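Local coordinates for neurotoxin (Clostridium botulinum, PDB 3N7L), which probably recognises gangliosides on nerve-cell membranes through its receptor-binding region, a beta sandwich of the concanavalin kind followed by a beta-trefoil, at residues V56-N61 with I181-N186; S76-I81 with W204-Y209; K245-I250 with Y281-K286; A360-L365 with S414-F419. All coordinates share one frame; numbering follows the deposited sequence.

Contact 1. Residues V56-N61 with I181-N186; sequences VIVTQN and ITFQMN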
# COMPACT_ATOMS: atom_id res chain seq x y z
N VAL A 56 -14.62 18.22 -0.91
CA VAL A 56 -15.43 17.75 0.21
C VAL A 56 -15.28 18.74 1.36
O VAL A 56 -14.17 18.99 1.83
CB VAL A 56 -14.99 16.34 0.68
CG1 VAL A 56 -15.82 15.91 1.89
CG2 VAL A 56 -15.17 15.33 -0.45
N ILE A 57 -16.39 19.31 1.79
CA ILE A 57 -16.36 20.28 2.88
C ILE A 57 -17.06 19.77 4.13
O ILE A 57 -18.25 19.44 4.11
CB ILE A 57 -17.03 21.60 2.45
CG1 ILE A 57 -16.38 22.11 1.17
CG2 ILE A 57 -16.88 22.63 3.56
CD1 ILE A 57 -17.06 23.32 0.57
N VAL A 58 -16.30 19.71 5.22
CA VAL A 58 -16.83 19.26 6.49
C VAL A 58 -16.87 20.44 7.45
O VAL A 58 -15.84 21.05 7.75
CB VAL A 58 -15.96 18.15 7.11
CG1 VAL A 58 -16.54 17.71 8.45
CG2 VAL A 58 -15.87 16.96 6.16
N THR A 59 -18.07 20.77 7.92
CA THR A 59 -18.24 21.88 8.86
C THR A 59 -18.72 21.28 10.18
O THR A 59 -19.84 20.77 10.27
CB THR A 59 -19.28 22.88 8.36
OG1 THR A 59 -18.91 23.34 7.05
CG2 THR A 59 -19.37 24.08 9.30
N GLN A 60 -17.87 21.34 11.19
CA GLN A 60 -18.22 20.78 12.49
C GLN A 60 -18.76 21.81 13.47
O GLN A 60 -18.92 22.98 13.13
CB GLN A 60 -17.01 20.05 13.07
CG GLN A 60 -15.74 20.86 13.09
CD GLN A 60 -14.50 20.01 12.85
OE1 GLN A 60 -14.43 18.86 13.30
NE2 GLN A 60 -13.52 20.56 12.14
N ASN A 61 -19.06 21.34 14.68
CA ASN A 61 -19.60 22.20 15.72
C ASN A 61 -18.51 23.06 16.38
O ASN A 61 -17.57 22.53 16.97
CB ASN A 61 -20.30 21.35 16.78
CG ASN A 61 -20.89 22.19 17.90
OD1 ASN A 61 -20.17 22.84 18.65
ND2 ASN A 61 -22.22 22.17 18.01
N ILE A 181 -13.23 21.90 7.35
CA ILE A 181 -12.14 21.12 6.77
C ILE A 181 -12.50 20.87 5.31
O ILE A 181 -13.56 20.34 5.00
CB ILE A 181 -11.97 19.76 7.48
CG1 ILE A 181 -11.71 19.98 8.97
CG2 ILE A 181 -10.78 18.99 6.87
CD1 ILE A 181 -11.74 18.71 9.78
N THR A 182 -11.60 21.28 4.42
CA THR A 182 -11.83 21.13 2.99
C THR A 182 -10.86 20.15 2.33
O THR A 182 -9.65 20.37 2.33
CB THR A 182 -11.71 22.49 2.27
OG1 THR A 182 -12.67 23.40 2.82
CG2 THR A 182 -11.94 22.33 0.78
N PHE A 183 -11.42 19.07 1.78
CA PHE A 183 -10.64 18.05 1.08
C PHE A 183 -10.67 18.43 -0.40
O PHE A 183 -11.72 18.38 -1.04
CB PHE A 183 -11.27 16.67 1.26
CG PHE A 183 -11.18 16.13 2.66
CD1 PHE A 183 -10.24 15.15 2.99
CD2 PHE A 183 -12.04 16.59 3.66
CE1 PHE A 183 -10.17 14.63 4.28
CE2 PHE A 183 -11.97 16.07 4.95
CZ PHE A 183 -11.04 15.09 5.26
N GLN A 184 -9.52 18.83 -0.94
CA GLN A 184 -9.45 19.22 -2.34
C GLN A 184 -7.99 19.39 -2.74
O GLN A 184 -7.20 19.96 -1.98
CB GLN A 184 -10.21 20.54 -2.56
CG GLN A 184 -10.15 21.08 -3.98
CD GLN A 184 -11.00 22.34 -4.17
OE1 GLN A 184 -10.81 23.34 -3.48
NE2 GLN A 184 -11.95 22.28 -5.10
N MET A 185 -7.64 18.89 -3.91
CA MET A 185 -6.27 19.00 -4.39
C MET A 185 -6.04 20.33 -5.08
O MET A 185 -6.40 20.52 -6.25
CB MET A 185 -5.96 17.84 -5.32
CG MET A 185 -6.28 16.50 -4.69
SD MET A 185 -5.65 15.14 -5.63
CE MET A 185 -3.95 15.12 -5.06
N ASN A 186 -5.43 21.26 -4.34
CA ASN A 186 -5.15 22.59 -4.85
C ASN A 186 -3.67 22.87 -4.99
O ASN A 186 -2.91 22.81 -4.02
CB ASN A 186 -5.79 23.65 -3.96
CG ASN A 186 -7.29 23.49 -3.84
OD1 ASN A 186 -7.96 23.22 -4.83
ND2 ASN A 186 -7.81 23.67 -2.64
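V56 and V58 pair with F183 and I181 through four backbone hydrogen bonds, two to each hydrogen-bonded pair of this antiparallel register. The straightest runs from V58 N to I181 O, 2.8 Å long with 176° at the hydrogen. On one face of the sheet the side chains touch: V56 CB meets F183 CB at 3.8 Å, and the F183 ring, its CG anti to the carbonyl carbon (chi1 -69°), turns its edge to V56 O while CE2 comes within 4.2 Å of V58 CG2. The strands belong to one sheet of the concanavalin-type sandwich in the N-terminal half of the receptor-binding region, and V56, V58, I181 and F183 all face its interior, where L9 lies on V58 and I181, and L11 on F183. I57 and T182, the intervening non-hydrogen-bonded pair, lie on the other face, I57 CG1 being 4.3 Å from T182 OG1. Past the end of strand 55-59, Q60 folds back across I181, putting NE2 3.5 Å from I181 CD1; its CG sits between the backbone N and the carbonyl carbon (chi1 51°). A weak hydrogen bond from Q60 NE2 to K179 O helps fix that amide. One residue further, N61 OD1 caps the start of helix 62-66 by accepting from I64 N.

Contact 2. Residues S76-I81 with W204-Y209; sequences SFWIRI and WIRDFY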
# COMPACT_ATOMS: atom_id res chain seq x y z
N SER A 76 -6.43 11.05 12.11
CA SER A 76 -6.02 9.78 11.53
C SER A 76 -6.83 9.49 10.28
O SER A 76 -8.00 9.84 10.20
CB SER A 76 -6.22 8.63 12.53
OG SER A 76 -7.60 8.37 12.75
N PHE A 77 -6.20 8.86 9.29
CA PHE A 77 -6.90 8.54 8.06
C PHE A 77 -6.06 7.72 7.09
O PHE A 77 -4.83 7.72 7.16
CB PHE A 77 -7.35 9.83 7.35
CG PHE A 77 -6.21 10.75 6.98
CD1 PHE A 77 -5.60 10.66 5.73
CD2 PHE A 77 -5.75 11.72 7.88
CE1 PHE A 77 -4.56 11.52 5.37
CE2 PHE A 77 -4.70 12.59 7.53
CZ PHE A 77 -4.11 12.49 6.28
N TRP A 78 -6.75 7.00 6.21
CA TRP A 78 -6.08 6.21 5.19
C TRP A 78 -6.05 7.09 3.96
O TRP A 78 -7.03 7.78 3.66
CB TRP A 78 -6.85 4.92 4.88
CG TRP A 78 -6.57 3.82 5.84
CD1 TRP A 78 -7.28 3.51 6.97
CD2 TRP A 78 -5.48 2.90 5.79
NE1 TRP A 78 -6.71 2.45 7.62
CE2 TRP A 78 -5.60 2.05 6.92
CE3 TRP A 78 -4.42 2.69 4.90
CZ2 TRP A 78 -4.70 1.01 7.17
CZ3 TRP A 78 -3.52 1.66 5.15
CH2 TRP A 78 -3.66 0.83 6.28
N ILE A 79 -4.93 7.09 3.26
CA ILE A 79 -4.83 7.90 2.06
C ILE A 79 -3.98 7.21 1.01
O ILE A 79 -3.09 6.41 1.32
CB ILE A 79 -4.21 9.28 2.38
CG1 ILE A 79 -4.01 10.08 1.09
CG2 ILE A 79 -2.87 9.10 3.11
CD1 ILE A 79 -3.62 11.53 1.32
N ARG A 80 -4.28 7.52 -0.24
CA ARG A 80 -3.52 7.00 -1.36
C ARG A 80 -3.38 8.11 -2.38
O ARG A 80 -4.36 8.80 -2.69
CB ARG A 80 -4.22 5.80 -2.00
CG ARG A 80 -3.36 5.17 -3.07
CD ARG A 80 -4.11 4.18 -3.92
NE ARG A 80 -3.23 3.73 -4.99
CZ ARG A 80 -3.64 3.13 -6.10
NH1 ARG A 80 -2.74 2.76 -7.01
NH2 ARG A 80 -4.93 2.90 -6.30
N ILE A 81 -2.17 8.31 -2.89
CA ILE A 81 -1.91 9.34 -3.88
C ILE A 81 -1.34 8.63 -5.10
O ILE A 81 -0.32 7.94 -4.99
CB ILE A 81 -0.88 10.37 -3.35
CG1 ILE A 81 -1.41 11.02 -2.06
CG2 ILE A 81 -0.62 11.45 -4.40
CD1 ILE A 81 -0.42 11.92 -1.38
N TRP A 204 -7.13 9.29 -2.83
CA TRP A 204 -8.22 8.50 -2.27
C TRP A 204 -8.14 8.64 -0.75
O TRP A 204 -7.06 8.51 -0.19
CB TRP A 204 -8.07 7.02 -2.63
CG TRP A 204 -8.28 6.69 -4.07
CD1 TRP A 204 -9.43 6.23 -4.66
CD2 TRP A 204 -7.30 6.75 -5.11
NE1 TRP A 204 -9.22 6.01 -6.00
CE2 TRP A 204 -7.92 6.32 -6.30
CE3 TRP A 204 -5.95 7.14 -5.15
CZ2 TRP A 204 -7.24 6.25 -7.53
CZ3 TRP A 204 -5.28 7.07 -6.37
CH2 TRP A 204 -5.92 6.63 -7.54
N ILE A 205 -9.26 8.91 -0.11
CA ILE A 205 -9.29 9.04 1.34
C ILE A 205 -10.30 8.07 1.91
O ILE A 205 -11.36 7.84 1.33
CB ILE A 205 -9.67 10.46 1.79
CG1 ILE A 205 -8.58 11.45 1.39
CG2 ILE A 205 -9.91 10.48 3.30
CD1 ILE A 205 -7.23 11.17 2.04
N ARG A 206 -9.99 7.52 3.08
CA ARG A 206 -10.86 6.55 3.71
C ARG A 206 -10.79 6.71 5.24
O ARG A 206 -9.71 6.87 5.80
CB ARG A 206 -10.40 5.16 3.27
CG ARG A 206 -10.97 4.04 4.07
CD ARG A 206 -9.97 2.91 4.19
NE ARG A 206 -10.19 2.27 5.47
CZ ARG A 206 -9.60 1.16 5.88
NH1 ARG A 206 -9.90 0.70 7.08
NH2 ARG A 206 -8.72 0.51 5.12
N ASP A 207 -11.94 6.68 5.90
CA ASP A 207 -12.04 6.80 7.35
C ASP A 207 -11.23 7.92 7.99
O ASP A 207 -10.26 7.68 8.71
CB ASP A 207 -11.66 5.46 8.01
CG ASP A 207 -12.67 4.36 7.71
OD1 ASP A 207 -13.87 4.54 8.03
OD2 ASP A 207 -12.28 3.31 7.15
N PHE A 208 -11.63 9.16 7.74
CA PHE A 208 -10.95 10.32 8.30
C PHE A 208 -11.53 10.59 9.69
O PHE A 208 -12.71 10.93 9.82
CB PHE A 208 -11.16 11.54 7.41
CG PHE A 208 -10.40 12.76 7.84
CD1 PHE A 208 -9.11 12.99 7.37
CD2 PHE A 208 -10.96 13.67 8.73
CE1 PHE A 208 -8.39 14.11 7.78
CE2 PHE A 208 -10.25 14.80 9.15
CZ PHE A 208 -8.96 15.02 8.67
N TYR A 209 -10.71 10.43 10.72
CA TYR A 209 -11.14 10.63 12.10
C TYR A 209 -10.37 11.74 12.82
O TYR A 209 -9.24 12.06 12.46
CB TYR A 209 -10.93 9.36 12.92
CG TYR A 209 -11.61 8.10 12.43
CD1 TYR A 209 -11.28 6.86 13.00
CD2 TYR A 209 -12.59 8.12 11.44
CE1 TYR A 209 -11.91 5.69 12.60
CE2 TYR A 209 -13.23 6.94 11.03
CZ TYR A 209 -12.88 5.73 11.62
OH TYR A 209 -13.48 4.55 11.23
O HOH W 1 -8.65 6.64 10.98
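W204 and W78, the two residues most covered here, each carry an arginine from the opposite strand flat against the indole. The R206 guanidinium lies on W78 with planes 14° apart, and R206 CZ stands 3.8 Å from the centroid of the five-membered ring, a cation-pi contact. R206 is bent at chi2 and chi3, which brings its tip back over the tryptophan, and its NE donates to D207 OD2 at 2.9 Å, in the guanidinium plane and on the anti lone pair; this salt bridge helps fix the rotation of the group and probably balances its charge. R80 reaches W204 by an extended chain (chi1 -174°): CD touches W204 CE3 at 3.7 Å, and CZ lies 4.7 Å from the centroid of the six-membered ring, while NE donates to N140 O. Between S76 and W78 the register slips by one residue, a beta bulge, with D207 and F208 both facing F77. A water joins S76 OG to D207 O there. On the other face, I205 CD1 packs 3.5 Å from I79 CG1, and F77 lies beside F208, the rings slid apart. Strand 72-82 is thus held between strands 202-211 and 143-150, while strand 202-211 also pairs with strands 7-14 and 44-47.

Contact 3. Residues K245-I250 with Y281-K286; sequences KEYYMI and YKIIIK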
# COMPACT_ATOMS: atom_id res chain seq x y z
N LYS A 245 -6.93 -12.08 -12.21
CA LYS A 245 -6.49 -10.75 -12.62
C LYS A 245 -4.98 -10.75 -12.87
O LYS A 245 -4.22 -11.36 -12.12
CB LYS A 245 -6.84 -9.73 -11.53
CG LYS A 245 -6.41 -8.28 -11.81
CD LYS A 245 -6.96 -7.34 -10.73
CE LYS A 245 -6.45 -5.91 -10.87
NZ LYS A 245 -6.67 -5.35 -12.24
N GLU A 246 -4.56 -10.06 -13.93
CA GLU A 246 -3.15 -10.00 -14.28
C GLU A 246 -2.36 -9.13 -13.29
O GLU A 246 -2.80 -8.03 -12.93
CB GLU A 246 -2.98 -9.45 -15.70
CG GLU A 246 -3.33 -10.44 -16.79
CD GLU A 246 -3.04 -9.90 -18.18
OE1 GLU A 246 -2.87 -10.72 -19.11
OE2 GLU A 246 -2.97 -8.67 -18.35
N TYR A 247 -1.21 -9.64 -12.87
CA TYR A 247 -0.32 -8.94 -11.94
C TYR A 247 1.11 -9.19 -12.35
O TYR A 247 1.42 -10.21 -12.98
CB TYR A 247 -0.45 -9.50 -10.51
CG TYR A 247 -1.72 -9.16 -9.77
CD1 TYR A 247 -1.90 -7.90 -9.20
CD2 TYR A 247 -2.74 -10.10 -9.63
CE1 TYR A 247 -3.08 -7.59 -8.50
CE2 TYR A 247 -3.92 -9.81 -8.94
CZ TYR A 247 -4.08 -8.55 -8.38
OH TYR A 247 -5.24 -8.24 -7.73
N TYR A 248 1.99 -8.27 -11.97
CA TYR A 248 3.40 -8.45 -12.22
C TYR A 248 3.89 -8.97 -10.87
O TYR A 248 3.71 -8.32 -9.84
CB TYR A 248 4.09 -7.12 -12.56
CG TYR A 248 3.79 -6.65 -13.97
CD1 TYR A 248 2.86 -5.64 -14.21
CD2 TYR A 248 4.41 -7.25 -15.07
CE1 TYR A 248 2.57 -5.22 -15.51
CE2 TYR A 248 4.12 -6.84 -16.37
CZ TYR A 248 3.20 -5.82 -16.58
OH TYR A 248 2.93 -5.40 -17.86
N MET A 249 4.48 -10.16 -10.89
CA MET A 249 4.98 -10.76 -9.66
C MET A 249 6.42 -10.36 -9.49
O MET A 249 7.25 -10.56 -10.38
CB MET A 249 4.86 -12.28 -9.75
CG MET A 249 5.03 -12.97 -8.42
SD MET A 249 4.71 -14.72 -8.60
CE MET A 249 6.37 -15.34 -8.60
N ILE A 250 6.73 -9.79 -8.33
CA ILE A 250 8.08 -9.31 -8.06
C ILE A 250 8.54 -9.65 -6.65
O ILE A 250 7.74 -9.67 -5.72
CB ILE A 250 8.14 -7.77 -8.21
CG1 ILE A 250 7.45 -7.35 -9.52
CG2 ILE A 250 9.59 -7.29 -8.18
CD1 ILE A 250 7.32 -5.85 -9.69
N TYR A 281 6.49 -10.82 -18.41
CA TYR A 281 5.27 -11.60 -18.35
C TYR A 281 4.46 -11.37 -17.09
O TYR A 281 5.01 -11.11 -16.02
CB TYR A 281 5.61 -13.09 -18.49
CG TYR A 281 6.33 -13.38 -19.78
CD1 TYR A 281 7.53 -14.10 -19.79
CD2 TYR A 281 5.85 -12.88 -20.99
CE1 TYR A 281 8.24 -14.31 -20.97
CE2 TYR A 281 6.55 -13.08 -22.18
CZ TYR A 281 7.74 -13.79 -22.16
OH TYR A 281 8.43 -13.97 -23.34
N LYS A 282 3.14 -11.46 -17.24
CA LYS A 282 2.22 -11.27 -16.13
C LYS A 282 1.70 -12.61 -15.65
O LYS A 282 1.70 -13.59 -16.40
CB LYS A 282 1.04 -10.39 -16.58
CG LYS A 282 1.43 -8.94 -16.80
CD LYS A 282 0.41 -8.19 -17.64
CE LYS A 282 0.63 -8.44 -19.12
NZ LYS A 282 -0.26 -7.57 -19.96
N ILE A 283 1.28 -12.66 -14.40
CA ILE A 283 0.74 -13.88 -13.83
C ILE A 283 -0.72 -13.65 -13.49
O ILE A 283 -1.16 -12.51 -13.36
CB ILE A 283 1.53 -14.30 -12.53
CG1 ILE A 283 1.47 -13.21 -11.45
CG2 ILE A 283 2.98 -14.58 -12.86
CD1 ILE A 283 0.14 -13.16 -10.68
N ILE A 284 -1.47 -14.74 -13.36
CA ILE A 284 -2.87 -14.69 -12.98
C ILE A 284 -2.99 -15.70 -11.85
O ILE A 284 -2.56 -16.85 -12.00
CB ILE A 284 -3.82 -15.09 -14.14
CG1 ILE A 284 -3.74 -14.05 -15.26
CG2 ILE A 284 -5.26 -15.21 -13.62
CD1 ILE A 284 -4.52 -14.43 -16.50
N ILE A 285 -3.56 -15.29 -10.73
CA ILE A 285 -3.69 -16.18 -9.59
C ILE A 285 -5.00 -16.95 -9.70
O ILE A 285 -6.05 -16.36 -9.93
CB ILE A 285 -3.65 -15.37 -8.27
CG1 ILE A 285 -2.47 -14.39 -8.31
CG2 ILE A 285 -3.48 -16.32 -7.07
CD1 ILE A 285 -2.47 -13.37 -7.18
N LYS A 286 -4.94 -18.27 -9.54
CA LYS A 286 -6.12 -19.12 -9.64
C LYS A 286 -6.32 -19.88 -8.33
O LYS A 286 -5.40 -20.49 -7.80
CB LYS A 286 -5.97 -20.11 -10.79
CG LYS A 286 -5.75 -19.43 -12.14
CD LYS A 286 -6.94 -18.56 -12.53
CE LYS A 286 -8.18 -19.40 -12.81
NZ LYS A 286 -9.39 -18.56 -13.08
O HOH W 2 -5.06 -12.95 -10.22
O HOH W 3 5.04 -11.50 -13.26
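K282 lies across the Y248 ring and reaches on to E246, so its side chain meets two side chains of the partner strand. Its CB sits 3.6 Å from Y247 O. CG, anti to the carbonyl carbon (chi1 -71°), comes down over a face of Y248, 3.7 Å from the ring centroid and offset toward the rim on the CE2 side, a CH-pi contact. CD passes the phenol oxygen, Y248 OH, at 3.8 Å and also nears E246 OE2. The chain then bends at chi3, leading CE past the same carboxylate oxygen, and NZ ends 3.3 Å from E246 OE2 in a salt bridge whose hydrogen bond is weak. The aliphatic part of the lysine therefore does much of the packing, at the partly exposed margin of the contact.

The strands belong to the beta-trefoil of the C-terminal half, and their axes are splayed at 111°, so regular pairing is confined to Y247 and I283. Two backbone bonds join these residues, I283 N to Y247 O at 2.8 Å and Y247 N to I283 O. On either side of the pair, water takes over: one accepts from both K245 N and I285 N, and another links M249 N to Y281 O. On the face that carries Y247 and I283, I283 CD1 sits against Y247 CB, near the edge of the tyrosine ring, while I283 CG1 lies 3.9 Å from M249 CB. I285 CD1 approaches Y247 CD2 from strand 283-287. Beyond these, P421 and F419 of strand 417-421 pack against Y247, and Y247 OH accepts from R242 N.

Contact 4. Residues A360-L365 with S414-F419; sequences ASQLFL and STHWVF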
# COMPACT_ATOMS: atom_id res chain seq x y z
N ALA A 360 3.02 -7.39 1.03
CA ALA A 360 3.56 -8.56 0.36
C ALA A 360 2.95 -9.86 0.85
O ALA A 360 1.92 -9.86 1.53
CB ALA A 360 5.08 -8.60 0.52
N SER A 361 3.59 -10.96 0.50
CA SER A 361 3.11 -12.26 0.90
C SER A 361 4.21 -13.29 0.85
O SER A 361 5.26 -13.07 0.25
CB SER A 361 1.98 -12.70 -0.03
OG SER A 361 2.47 -12.87 -1.36
N GLN A 362 3.96 -14.41 1.52
CA GLN A 362 4.88 -15.52 1.51
C GLN A 362 4.10 -16.66 0.88
O GLN A 362 2.88 -16.77 1.08
CB GLN A 362 5.35 -15.86 2.92
CG GLN A 362 6.52 -14.99 3.37
CD GLN A 362 7.08 -15.40 4.72
OE1 GLN A 362 8.30 -15.45 4.90
NE2 GLN A 362 6.20 -15.67 5.67
N LEU A 363 4.79 -17.46 0.09
CA LEU A 363 4.19 -18.58 -0.61
C LEU A 363 4.87 -19.89 -0.22
O LEU A 363 6.08 -20.04 -0.37
CB LEU A 363 4.30 -18.34 -2.13
CG LEU A 363 3.44 -17.18 -2.65
CD1 LEU A 363 4.00 -16.65 -3.96
CD2 LEU A 363 2.01 -17.65 -2.81
N PHE A 364 4.08 -20.83 0.28
CA PHE A 364 4.59 -22.13 0.69
C PHE A 364 4.14 -23.22 -0.29
O PHE A 364 2.97 -23.28 -0.65
CB PHE A 364 4.08 -22.45 2.10
CG PHE A 364 4.52 -21.45 3.13
CD1 PHE A 364 5.76 -21.56 3.75
CD2 PHE A 364 3.71 -20.36 3.45
CE1 PHE A 364 6.19 -20.60 4.66
CE2 PHE A 364 4.13 -19.40 4.36
CZ PHE A 364 5.37 -19.52 4.97
N LEU A 365 5.07 -24.06 -0.72
CA LEU A 365 4.73 -25.15 -1.63
C LEU A 365 3.74 -26.07 -0.91
O LEU A 365 3.97 -26.49 0.22
CB LEU A 365 5.98 -25.95 -2.02
CG LEU A 365 5.70 -27.21 -2.85
CD1 LEU A 365 5.06 -26.82 -4.17
CD2 LEU A 365 7.00 -27.98 -3.10
N SER A 414 13.74 -12.25 1.15
CA SER A 414 13.87 -12.90 -0.16
C SER A 414 12.68 -13.84 -0.40
O SER A 414 12.54 -14.42 -1.47
CB SER A 414 15.19 -13.68 -0.25
OG SER A 414 15.19 -14.82 0.59
N THR A 415 11.83 -13.97 0.61
CA THR A 415 10.64 -14.82 0.51
C THR A 415 9.38 -13.95 0.45
O THR A 415 8.26 -14.47 0.47
CB THR A 415 10.51 -15.79 1.72
OG1 THR A 415 10.38 -15.05 2.93
CG2 THR A 415 11.73 -16.68 1.82
N HIS A 416 9.57 -12.63 0.39
CA HIS A 416 8.43 -11.71 0.32
C HIS A 416 8.11 -11.38 -1.14
O HIS A 416 8.92 -10.77 -1.83
CB HIS A 416 8.72 -10.41 1.08
CG HIS A 416 8.94 -10.60 2.55
ND1 HIS A 416 8.84 -11.82 3.17
CD2 HIS A 416 9.29 -9.71 3.51
CE1 HIS A 416 9.12 -11.69 4.46
NE2 HIS A 416 9.39 -10.42 4.69
N TRP A 417 6.92 -11.77 -1.58
CA TRP A 417 6.51 -11.53 -2.95
C TRP A 417 5.41 -10.49 -3.05
O TRP A 417 4.47 -10.47 -2.26
CB TRP A 417 6.06 -12.83 -3.61
CG TRP A 417 7.16 -13.84 -3.71
CD1 TRP A 417 7.49 -14.79 -2.79
CD2 TRP A 417 8.11 -13.97 -4.78
NE1 TRP A 417 8.59 -15.50 -3.21
CE2 TRP A 417 8.99 -15.02 -4.43
CE3 TRP A 417 8.30 -13.30 -6.00
CZ2 TRP A 417 10.05 -15.42 -5.26
CZ3 TRP A 417 9.35 -13.70 -6.82
CH2 TRP A 417 10.21 -14.74 -6.44
N VAL A 418 5.53 -9.62 -4.05
CA VAL A 418 4.57 -8.56 -4.28
C VAL A 418 3.88 -8.72 -5.62
O VAL A 418 4.41 -9.35 -6.53
CB VAL A 418 5.28 -7.20 -4.23
CG1 VAL A 418 4.38 -6.15 -4.78
CG2 VAL A 418 5.67 -6.87 -2.80
N PHE A 419 2.68 -8.15 -5.73
CA PHE A 419 1.90 -8.20 -6.97
C PHE A 419 1.42 -6.82 -7.40
O PHE A 419 0.62 -6.17 -6.72
CB PHE A 419 0.69 -9.13 -6.80
CG PHE A 419 1.06 -10.53 -6.43
CD1 PHE A 419 1.13 -10.92 -5.10
CD2 PHE A 419 1.40 -11.46 -7.42
CE1 PHE A 419 1.53 -12.21 -4.74
CE2 PHE A 419 1.80 -12.75 -7.08
CZ PHE A 419 1.87 -13.13 -5.73
O HOH W 4 7.58 -17.05 -0.27
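A360 and S361 meet residues 416-418 around a single antiparallel bridge, S361 with W417. The small A360 CB fits among larger neighbours, 3.4 Å from W417 O, 3.8 Å from V418 CG2 and close to H416 CB. S361 presents little bulk: its OG, between the backbone N and the carbonyl carbon (chi1 64°), lies 3.6 Å from F419 CE1 at the edge of that ring. The protruding branch is L363 CD1, which comes 4.1 Å from W417 CD1, the two side chains crossing at about a right angle, and also reaches the edge of F419. Beside Q362, residues 414-415 end a 3-10 segment, and Q362 CG rests 3.4 Å from T415 O. A water accepts from L363 N and lies 2.8 Å from T415 O, where the chains diverge. Within this trefoil core, M249 of strand 246-251 touches both W417 and F419, and F348 and I350 pack on L363. The bonding is uneven: S361 N to W417 O is weak and bent, and S361 OG adds a long bond, 3.3 Å, from above the carbonyl plane, so W417 O takes two marginal donors from one serine. W417 N to S361 O, straight at 176°, is left as the firm direct polar link.

From the N terminus, the first segments of contacts 1 and 2 lie on strands 55-59 and 72-82 and find their partners, on 180-187 and 202-211, only after more than a hundred residues. Because their segments alternate along the chain, the two contacts cross, each closing a long loop. Each ties strands within its own sheet of the sandwich, and the sheets pack together where F183 CZ lies 3.5 Å from F208 CG. Contacts 3 and 4 follow in series in the trefoil, closing shorter loops of about 30 and 48 residues. They adjoin through a probable hydrogen bond, I250 O to V418 N at 2.8 Å, so the last strand draws the beginning of the trefoil to its end. Contact 2 stays about 10 Å, nearest atoms, from either trefoil contact.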